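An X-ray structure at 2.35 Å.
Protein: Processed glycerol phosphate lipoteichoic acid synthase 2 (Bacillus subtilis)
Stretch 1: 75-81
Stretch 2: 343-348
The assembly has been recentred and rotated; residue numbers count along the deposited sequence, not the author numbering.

Stretch 1, residues 75-81: FFHQTGQ
Stretch 2, residues 343-348: VIPFRN

Two stretches of one chain, far apart in sequence, run side by side in nearly the same direction and are joined by one side-chain-to-backbone hydrogen bond, one bridging water and a small apolar cluster, burying 338 Å² in all. The touching parts, Phe76 to Gly80 and Ile344 to Arg347, point 15° apart. The register pairs Phe76 with Ile344, CA to CA 7.8 Å, and Gln78 with Phe346, CA to CA 5.1 Å, so the backbones are closer at the second pair. Each stretch has a short extended segment, Phe75-Phe76 (phi/psi -111/132 and -118/140) and Ile344-Pro345 (-104/110 and -68/148); no backbone-to-backbone hydrogen bond links them. Phe76, Gln78, Ile344, Pro345 and Arg347 are buried, Phe346 partly exposed.

Gln78 makes the central contact. At phi/psi -124/26 its CA-CB bond points sideways, but chi1 m (-60°), chi2 t (172°) and chi3 -65° bring the amide to the other stretch, where Gln78 NE2 donates to Pro345 O at 2.8 Å with an N-H...O angle of 161°. Proline has no amide hydrogen to give, but its carbonyl is a ready acceptor. The remaining capacity of the buried amide is met elsewhere in the structure.

The apolar part gathers around Phe76, whose CA-CB bond points toward the other stretch (chi1 m, chi2 -100°). Phe76 CD1 is 4.0 Å from Phe346 CZ. Phe346 (-100/153) starts away, yet with chi1 -75° and chi2 9° its ring reaches back, so that Phe76 CD1 lies at its edge, near the ring plane. Ile344 (chi1 m, chi2 m) has its CA-CB bond toward the other stretch; Ile344 CG2 is 3.6 Å from Gln78 NE2 and, more loosely, 4.5 Å from Phe76 CB.

Past Gln78 the contact becomes more polar. A water accepts from Arg347 N at 2.9 Å and donates to Thr79 O at 2.8 Å, joining backbones that do not bond directly. Arg347 (-55/-36; chi1 t, chi2 5°, chi3 138°, chi4 167°) directs its CB toward stretch 1, Arg347 CB lying 3.5 Å from Gln78 O, while its end leads away and the guanidinium is satisfied elsewhere. Gly80 (-122/-135) lies alongside, Gly80 N 4.4 Å from Arg347 CB.

Within stretch 1, Thr79 (-77/159, chi1 p) and His77 (-70/149, chi1 p, chi2 89°), both with CB directed away, are linked: His77 ND1 and Thr79 OG1 are hydrogen-bonded at 3.0 Å, and Thr79 N donates weakly to His77 ND1 at 3.4 Å.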

ATOM      1  N   PHE A  75       2.133  10.691  -0.348  1.00 13.51           N
ATOM      2  CA  PHE A  75       2.224   9.344  -0.871  1.00 13.84           C
ATOM      3  C   PHE A  75       0.874   9.008  -1.516  1.00 13.73           C
ATOM      4  O   PHE A  75      -0.158   9.262  -0.939  1.00 15.22           O
ATOM      5  CB  PHE A  75       2.586   8.375   0.267  1.00 13.36           C
ATOM      6  CG  PHE A  75       2.512   6.937  -0.115  1.00 12.54           C
ATOM      7  CD1 PHE A  75       3.573   6.316  -0.767  1.00 12.01           C
ATOM      8  CD2 PHE A  75       1.386   6.197   0.178  1.00 11.73           C
ATOM      9  CE1 PHE A  75       3.507   4.977  -1.128  1.00 11.88           C
ATOM     10  CE2 PHE A  75       1.296   4.848  -0.184  1.00  9.20           C
ATOM     11  CZ  PHE A  75       2.339   4.243  -0.829  1.00 12.75           C
ATOM     12  N   PHE A  76       0.896   8.481  -2.724  1.00 13.66           N
ATOM     13  CA  PHE A  76      -0.293   8.306  -3.514  1.00 13.75           C
ATOM     14  C   PHE A  76      -0.558   6.828  -3.828  1.00 13.76           C
ATOM     15  O   PHE A  76       0.363   6.083  -4.190  1.00 13.34           O
ATOM     16  CB  PHE A  76      -0.155   9.116  -4.828  1.00 13.59           C
ATOM     17  CG  PHE A  76      -0.093  10.617  -4.610  1.00 14.88           C
ATOM     18  CD1 PHE A  76      -1.230  11.415  -4.808  1.00 13.94           C
ATOM     19  CD2 PHE A  76       1.101  11.237  -4.202  1.00 12.30           C
ATOM     20  CE1 PHE A  76      -1.185  12.810  -4.584  1.00 13.25           C
ATOM     21  CE2 PHE A  76       1.153  12.626  -3.984  1.00 12.50           C
ATOM     22  CZ  PHE A  76       0.009  13.405  -4.175  1.00 14.89           C
ATOM     23  N   HIS A  77      -1.823   6.412  -3.769  1.00 14.07           N
ATOM     24  CA  HIS A  77      -2.159   5.083  -4.323  1.00 15.31           C
ATOM     25  C   HIS A  77      -2.048   5.111  -5.866  1.00 16.09           C
ATOM     26  O   HIS A  77      -2.272   6.135  -6.493  1.00 15.64           O
ATOM     27  CB  HIS A  77      -3.540   4.609  -3.867  1.00 14.61           C
ATOM     28  CG  HIS A  77      -4.666   5.234  -4.628  1.00 16.69           C
ATOM     29  ND1 HIS A  77      -5.173   4.680  -5.791  1.00 15.99           N
ATOM     30  CD2 HIS A  77      -5.373   6.369  -4.406  1.00 13.56           C
ATOM     31  CE1 HIS A  77      -6.145   5.448  -6.250  1.00 16.24           C
ATOM     32  NE2 HIS A  77      -6.275   6.488  -5.438  1.00 17.02           N
ATOM     33  N   GLN A  78      -1.694   3.987  -6.473  1.00 16.94           N
ATOM     34  CA  GLN A  78      -1.563   3.947  -7.924  1.00 17.46           C
ATOM     35  C   GLN A  78      -2.439   2.856  -8.522  1.00 18.01           C
ATOM     36  O   GLN A  78      -2.143   2.359  -9.612  1.00 19.12           O
ATOM     37  CB  GLN A  78      -0.086   3.755  -8.316  1.00 17.23           C
ATOM     38  CG  GLN A  78       0.846   4.882  -7.798  1.00 16.70           C
ATOM     39  CD  GLN A  78       2.291   4.572  -8.031  1.00 17.91           C
ATOM     40  OE1 GLN A  78       2.832   3.618  -7.448  1.00 19.22           O
ATOM     41  NE2 GLN A  78       2.936   5.345  -8.908  1.00 16.39           N
ATOM     42  N   THR A  79      -3.516   2.510  -7.821  1.00 17.34           N
ATOM     43  CA  THR A  79      -4.386   1.414  -8.182  1.00 18.18           C
ATOM     44  C   THR A  79      -5.324   1.732  -9.327  1.00 19.65           C
ATOM     45  O   THR A  79      -5.585   2.915  -9.642  1.00 19.36           O
ATOM     46  CB  THR A  79      -5.255   0.915  -6.973  1.00 18.47           C
ATOM     47  OG1 THR A  79      -6.165   1.938  -6.584  1.00 19.49           O
ATOM     48  CG2 THR A  79      -4.381   0.488  -5.755  1.00 16.22           C
ATOM     49  N   GLY A  80      -5.804   0.661  -9.961  1.00 20.15           N
ATOM     50  CA  GLY A  80      -6.847   0.735 -10.990  1.00 20.82           C
ATOM     51  C   GLY A  80      -8.023  -0.137 -10.536  1.00 21.41           C
ATOM     52  O   GLY A  80      -8.416  -0.146  -9.329  1.00 22.22           O
ATOM     53  N   GLN A  81      -8.558  -0.925 -11.443  1.00 20.28           N
ATOM     54  CA  GLN A  81      -9.761  -1.697 -11.073  1.00 21.85           C
ATOM     55  C   GLN A  81      -9.607  -2.876 -10.097  1.00 21.59           C
ATOM     56  O   GLN A  81     -10.594  -3.373  -9.575  1.00 23.08           O
ATOM     57  CB  GLN A  81     -10.540  -2.095 -12.301  1.00 21.09           C
ATOM     58  CG  GLN A  81     -10.881  -0.852 -13.180  1.00 24.39           C
ATOM     59  CD  GLN A  81     -11.648  -1.232 -14.445  1.00 26.35           C
ATOM     60  OE1 GLN A  81     -11.249  -2.123 -15.198  1.00 23.07           O
ATOM     61  NE2 GLN A  81     -12.766  -0.562 -14.658  1.00 26.86           N
ATOM     62  N   VAL A 343       8.134  12.292  -9.601  1.00 19.53           N
ATOM     63  CA  VAL A 343       7.095  12.418 -10.587  1.00 18.96           C
ATOM     64  C   VAL A 343       6.303  11.095 -10.500  1.00 20.22           C
ATOM     65  O   VAL A 343       6.805  10.053 -10.904  1.00 20.33           O
ATOM     66  CB  VAL A 343       7.700  12.623 -12.005  1.00 18.21           C
ATOM     67  CG1 VAL A 343       6.618  12.857 -13.009  1.00 17.23           C
ATOM     68  CG2 VAL A 343       8.701  13.829 -12.035  1.00 17.38           C
ATOM     69  N   ILE A 344       5.078  11.146  -9.964  1.00 20.06           N
ATOM     70  CA  ILE A 344       4.378   9.934  -9.540  1.00 18.92           C
ATOM     71  C   ILE A 344       3.310   9.563 -10.545  1.00 19.42           C
ATOM     72  O   ILE A 344       2.318  10.262 -10.674  1.00 19.91           O
ATOM     73  CB  ILE A 344       3.754  10.059  -8.119  1.00 19.12           C
ATOM     74  CG1 ILE A 344       4.725  10.698  -7.093  1.00 17.95           C
ATOM     75  CG2 ILE A 344       3.309   8.709  -7.599  1.00 17.02           C
ATOM     76  CD1 ILE A 344       6.061  10.024  -6.999  1.00 17.36           C
ATOM     77  N   PRO A 345       3.508   8.461 -11.281  1.00 19.63           N
ATOM     78  CA  PRO A 345       2.423   8.067 -12.201  1.00 19.91           C
ATOM     79  C   PRO A 345       1.191   7.595 -11.462  1.00 19.82           C
ATOM     80  O   PRO A 345       1.298   7.006 -10.366  1.00 20.37           O
ATOM     81  CB  PRO A 345       3.000   6.872 -12.971  1.00 18.98           C
ATOM     82  CG  PRO A 345       4.455   6.908 -12.747  1.00 19.61           C
ATOM     83  CD  PRO A 345       4.711   7.618 -11.434  1.00 19.29           C
ATOM     84  N   PHE A 346       0.046   7.855 -12.088  1.00 19.63           N
ATOM     85  CA  PHE A 346      -1.230   7.194 -11.810  1.00 19.18           C
ATOM     86  C   PHE A 346      -1.455   6.122 -12.869  1.00 18.72           C
ATOM     87  O   PHE A 346      -0.946   6.228 -13.997  1.00 18.50           O
ATOM     88  CB  PHE A 346      -2.366   8.209 -11.912  1.00 19.39           C
ATOM     89  CG  PHE A 346      -2.455   9.139 -10.754  1.00 21.30           C
ATOM     90  CD1 PHE A 346      -1.452   9.180  -9.786  1.00 24.90           C
ATOM     91  CD2 PHE A 346      -3.555   9.998 -10.625  1.00 23.36           C
ATOM     92  CE1 PHE A 346      -1.524  10.083  -8.685  1.00 24.95           C
ATOM     93  CE2 PHE A 346      -3.646  10.888  -9.544  1.00 24.62           C
ATOM     94  CZ  PHE A 346      -2.626  10.919  -8.563  1.00 24.90           C
ATOM     95  N   ARG A 347      -2.213   5.082 -12.537  1.00 18.58           N
ATOM     96  CA  ARG A 347      -2.436   4.005 -13.511  1.00 18.59           C
ATOM     97  C   ARG A 347      -3.017   4.503 -14.879  1.00 19.15           C
ATOM     98  O   ARG A 347      -2.688   3.969 -15.935  1.00 18.66           O
ATOM     99  CB  ARG A 347      -3.305   2.863 -12.911  1.00 18.17           C
ATOM    100  CG  ARG A 347      -3.312   1.580 -13.759  1.00 16.17           C
ATOM    101  CD  ARG A 347      -2.322   1.800 -14.908  1.00 19.88           C
ATOM    102  NE  ARG A 347      -1.521   0.652 -15.149  1.00 20.74           N
ATOM    103  CZ  ARG A 347      -0.764   0.452 -16.206  1.00 19.43           C
ATOM    104  NH1 ARG A 347      -0.670   1.355 -17.172  1.00 19.25           N
ATOM    105  NH2 ARG A 347      -0.120  -0.696 -16.283  1.00 18.64           N
ATOM    106  N   ASN A 348      -3.878   5.508 -14.867  1.00 19.07           N
ATOM    107  CA  ASN A 348      -4.497   5.899 -16.113  1.00 20.13           C
ATOM    108  C   ASN A 348      -3.613   6.870 -16.932  1.00 20.49           C
ATOM    109  O   ASN A 348      -4.042   7.360 -17.961  1.00 20.75           O
ATOM    110  CB  ASN A 348      -5.877   6.505 -15.862  1.00 19.50           C
ATOM    111  CG  ASN A 348      -5.788   7.849 -15.149  1.00 20.94           C
ATOM    112  OD1 ASN A 348      -4.678   8.318 -14.821  1.00 19.24           O
ATOM    113  ND2 ASN A 348      -6.945   8.472 -14.893  1.00 16.83           N
TER
HETATM  114  O   HOH W   1      -3.966   5.076 -10.277  1.00 18.46           O